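Local coordinates for protein xyloglucan-specific endo-beta-1,4-glucanase BoGH9A (Bacteroides ovatus, PDB 6DHT) that cleaves the beta-1,4-glucan backbone of xyloglucan from within the chain, releasing xyloglucan oligosaccharides at the surface of a gut bacterium, at residues P511-G516 against N547-N552. Numbering follows the deposited sequence.
Sequences PGFLVG and NEVAIN. With IMD (imidazole), chain B.
V549 packs its two methyl branches against F513. Its CG1 lies 3.6 Å from F513 CB. V549 CB lies 3.7 Å from F513 CD2, with CG2 a little farther; the valine comes to the ring obliquely. V549 CG1 also meets V515 CG1 at 4.0 Å. Both valines hold CG1 anti to the carbonyl carbon (chi1 about -60°), which turns these methyls together. H498 meets the F513 ring and also touches V549.

V515 also meets the amide oxygen of N547. OD1 lies 3.4 Å from V515 CG1, the methyl that touches V549, and close to CB and CG2. Y537 OH and D539 OD1 bind the two ends of that amide.

The backbones are joined at E548 O. It receives a weak, bent hydrogen bond from G516 N (3.0 Å, 132° at the hydrogen) and a CA-H...O contact from V515 CA. Further along, one water bridges the segments. It is hydrogen-bonded to L514 O (2.6 Å) and accepts from A550 N, the residue at the N-cap of helix 551-567.

The CB of E548 points away from 511-516. CG anti to the backbone N and the bend at chi2 carry the carboxylate toward H497 and the imidazole. OE1 is hydrogen-bonded to H497 ND1. OE2 takes a nearly straight bond from imidazole N1 (2.7 Å, 170°) and a weak one from G170 N. The imidazole ring also lies against A550 CB. An alanine here would remove the carboxylate, and H497 ND1 and the imidazole N1 would probably be left without this partner.

The 511-516 loop thus backs the residues that lead into helix 551-567. They carry E548, the predicted proton donor, into the active site of the glycoside hydrolase family 9 catalytic domain, beside the predicted catalytic residues H497 and D539.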
loop_
_atom_site.group_PDB
_atom_site.type_symbol
_atom_site.label_atom_id
_atom_site.label_comp_id
_atom_site.label_asym_id
_atom_site.label_seq_id
_atom_site.Cartn_x
_atom_site.Cartn_y
_atom_site.Cartn_z
ATOM N N PRO A 511 -8.627 -12.633 3.612
ATOM C CA PRO A 511 -8.934 -11.307 4.162
ATOM C C PRO A 511 -7.749 -10.330 4.113
ATOM O O PRO A 511 -6.597 -10.722 3.998
ATOM C CB PRO A 511 -9.278 -11.608 5.635
ATOM C CG PRO A 511 -8.453 -12.806 5.952
ATOM C CD PRO A 511 -8.475 -13.649 4.669
ATOM N N GLY A 512 -8.087 -9.043 4.183
ATOM C CA GLY A 512 -7.111 -7.976 4.355
ATOM C C GLY A 512 -6.681 -7.241 3.102
ATOM O O GLY A 512 -5.827 -6.355 3.205
ATOM N N PHE A 513 -7.239 -7.573 1.935
ATOM C CA PHE A 513 -6.828 -6.956 0.682
ATOM C C PHE A 513 -7.692 -5.786 0.271
ATOM O O PHE A 513 -8.900 -5.912 0.202
ATOM C CB PHE A 513 -6.860 -7.987 -0.448
ATOM C CG PHE A 513 -5.803 -9.052 -0.327
ATOM C CD1 PHE A 513 -6.010 -10.176 0.436
ATOM C CD2 PHE A 513 -4.599 -8.928 -0.991
ATOM C CE1 PHE A 513 -4.985 -11.160 0.552
ATOM C CE2 PHE A 513 -3.586 -9.902 -0.898
ATOM C CZ PHE A 513 -3.798 -11.023 -0.139
ATOM N N LEU A 514 -7.057 -4.657 -0.040
ATOM C CA LEU A 514 -7.709 -3.496 -0.616
ATOM C C LEU A 514 -7.882 -3.717 -2.113
ATOM O O LEU A 514 -6.891 -3.886 -2.840
ATOM C CB LEU A 514 -6.845 -2.251 -0.404
ATOM C CG LEU A 514 -7.418 -0.950 -0.985
ATOM C CD1 LEU A 514 -8.796 -0.623 -0.470
ATOM C CD2 LEU A 514 -6.460 0.179 -0.639
ATOM N N VAL A 515 -9.113 -3.717 -2.582
ATOM C CA VAL A 515 -9.303 -3.858 -4.021
ATOM C C VAL A 515 -9.075 -2.517 -4.725
ATOM O O VAL A 515 -9.141 -1.459 -4.110
ATOM C CB VAL A 515 -10.708 -4.458 -4.382
ATOM C CG1 VAL A 515 -10.866 -5.818 -3.739
ATOM C CG2 VAL A 515 -11.833 -3.533 -3.955
ATOM N N GLY A 516 -8.806 -2.546 -6.025
ATOM C CA GLY A 516 -8.416 -1.343 -6.744
ATOM C C GLY A 516 -9.443 -0.221 -6.705
ATOM O O GLY A 516 -9.103 0.951 -6.564
ATOM N N ASN A 547 -11.486 -4.730 -9.400
ATOM C CA ASN A 547 -11.516 -5.633 -8.239
ATOM C C ASN A 547 -10.213 -6.427 -8.055
ATOM O O ASN A 547 -10.210 -7.461 -7.409
ATOM C CB ASN A 547 -12.728 -6.591 -8.348
ATOM C CG ASN A 547 -13.349 -6.901 -7.015
ATOM O OD1 ASN A 547 -13.314 -6.079 -6.081
ATOM N ND2 ASN A 547 -14.024 -8.050 -6.924
ATOM N N GLU A 548 -9.125 -5.942 -8.645
ATOM C CA GLU A 548 -7.793 -6.524 -8.500
ATOM C C GLU A 548 -7.226 -6.224 -7.095
ATOM O O GLU A 548 -7.675 -5.296 -6.426
ATOM C CB GLU A 548 -6.880 -5.945 -9.599
ATOM C CG GLU A 548 -5.376 -6.106 -9.480
ATOM C CD GLU A 548 -4.832 -7.486 -9.716
ATOM O OE1 GLU A 548 -5.542 -8.494 -9.496
ATOM O OE2 GLU A 548 -3.617 -7.551 -10.012
ATOM N N VAL A 549 -6.314 -7.077 -6.651
ATOM C CA VAL A 549 -5.591 -6.834 -5.393
ATOM C C VAL A 549 -4.108 -6.833 -5.720
ATOM O O VAL A 549 -3.673 -7.378 -6.723
ATOM C CB VAL A 549 -5.925 -7.917 -4.329
ATOM C CG1 VAL A 549 -7.418 -7.912 -4.018
ATOM C CG2 VAL A 549 -5.447 -9.315 -4.786
ATOM N N ALA A 550 -3.296 -6.185 -4.895
ATOM C CA ALA A 550 -1.871 -6.052 -5.185
ATOM C C ALA A 550 -1.058 -5.646 -3.972
ATOM O O ALA A 550 -1.549 -4.891 -3.121
ATOM C CB ALA A 550 -1.657 -5.031 -6.271
ATOM N N ILE A 551 0.187 -6.089 -3.909
ATOM C CA ILE A 551 1.037 -5.738 -2.769
ATOM C C ILE A 551 1.248 -4.232 -2.627
ATOM O O ILE A 551 1.375 -3.741 -1.485
ATOM C CB ILE A 551 2.377 -6.488 -2.769
ATOM C CG1 ILE A 551 3.187 -6.199 -4.034
ATOM C CG2 ILE A 551 2.166 -7.970 -2.514
ATOM C CD1 ILE A 551 4.610 -6.753 -4.045
ATOM N N ASN A 552 1.317 -3.486 -3.723
ATOM C CA ASN A 552 1.527 -2.043 -3.615
ATOM C C ASN A 552 0.293 -1.339 -3.132
ATOM O O ASN A 552 0.382 -0.288 -2.527
ATOM C CB ASN A 552 2.050 -1.433 -4.913
ATOM C CG ASN A 552 1.197 -1.770 -6.120
ATOM O OD1 ASN A 552 0.842 -2.938 -6.368
ATOM N ND2 ASN A 552 0.865 -0.747 -6.886
HETATM N N1 IMD B . -2.012 -5.408 -9.903
HETATM C C2 IMD B . -0.673 -5.454 -10.089
HETATM N N3 IMD B . -0.173 -4.234 -9.778
HETATM C C4 IMD B . -1.194 -3.425 -9.419
HETATM C C5 IMD B . -2.361 -4.170 -9.499
HETATM O O HOH W 1 -4.637 -5.155 -2.651
#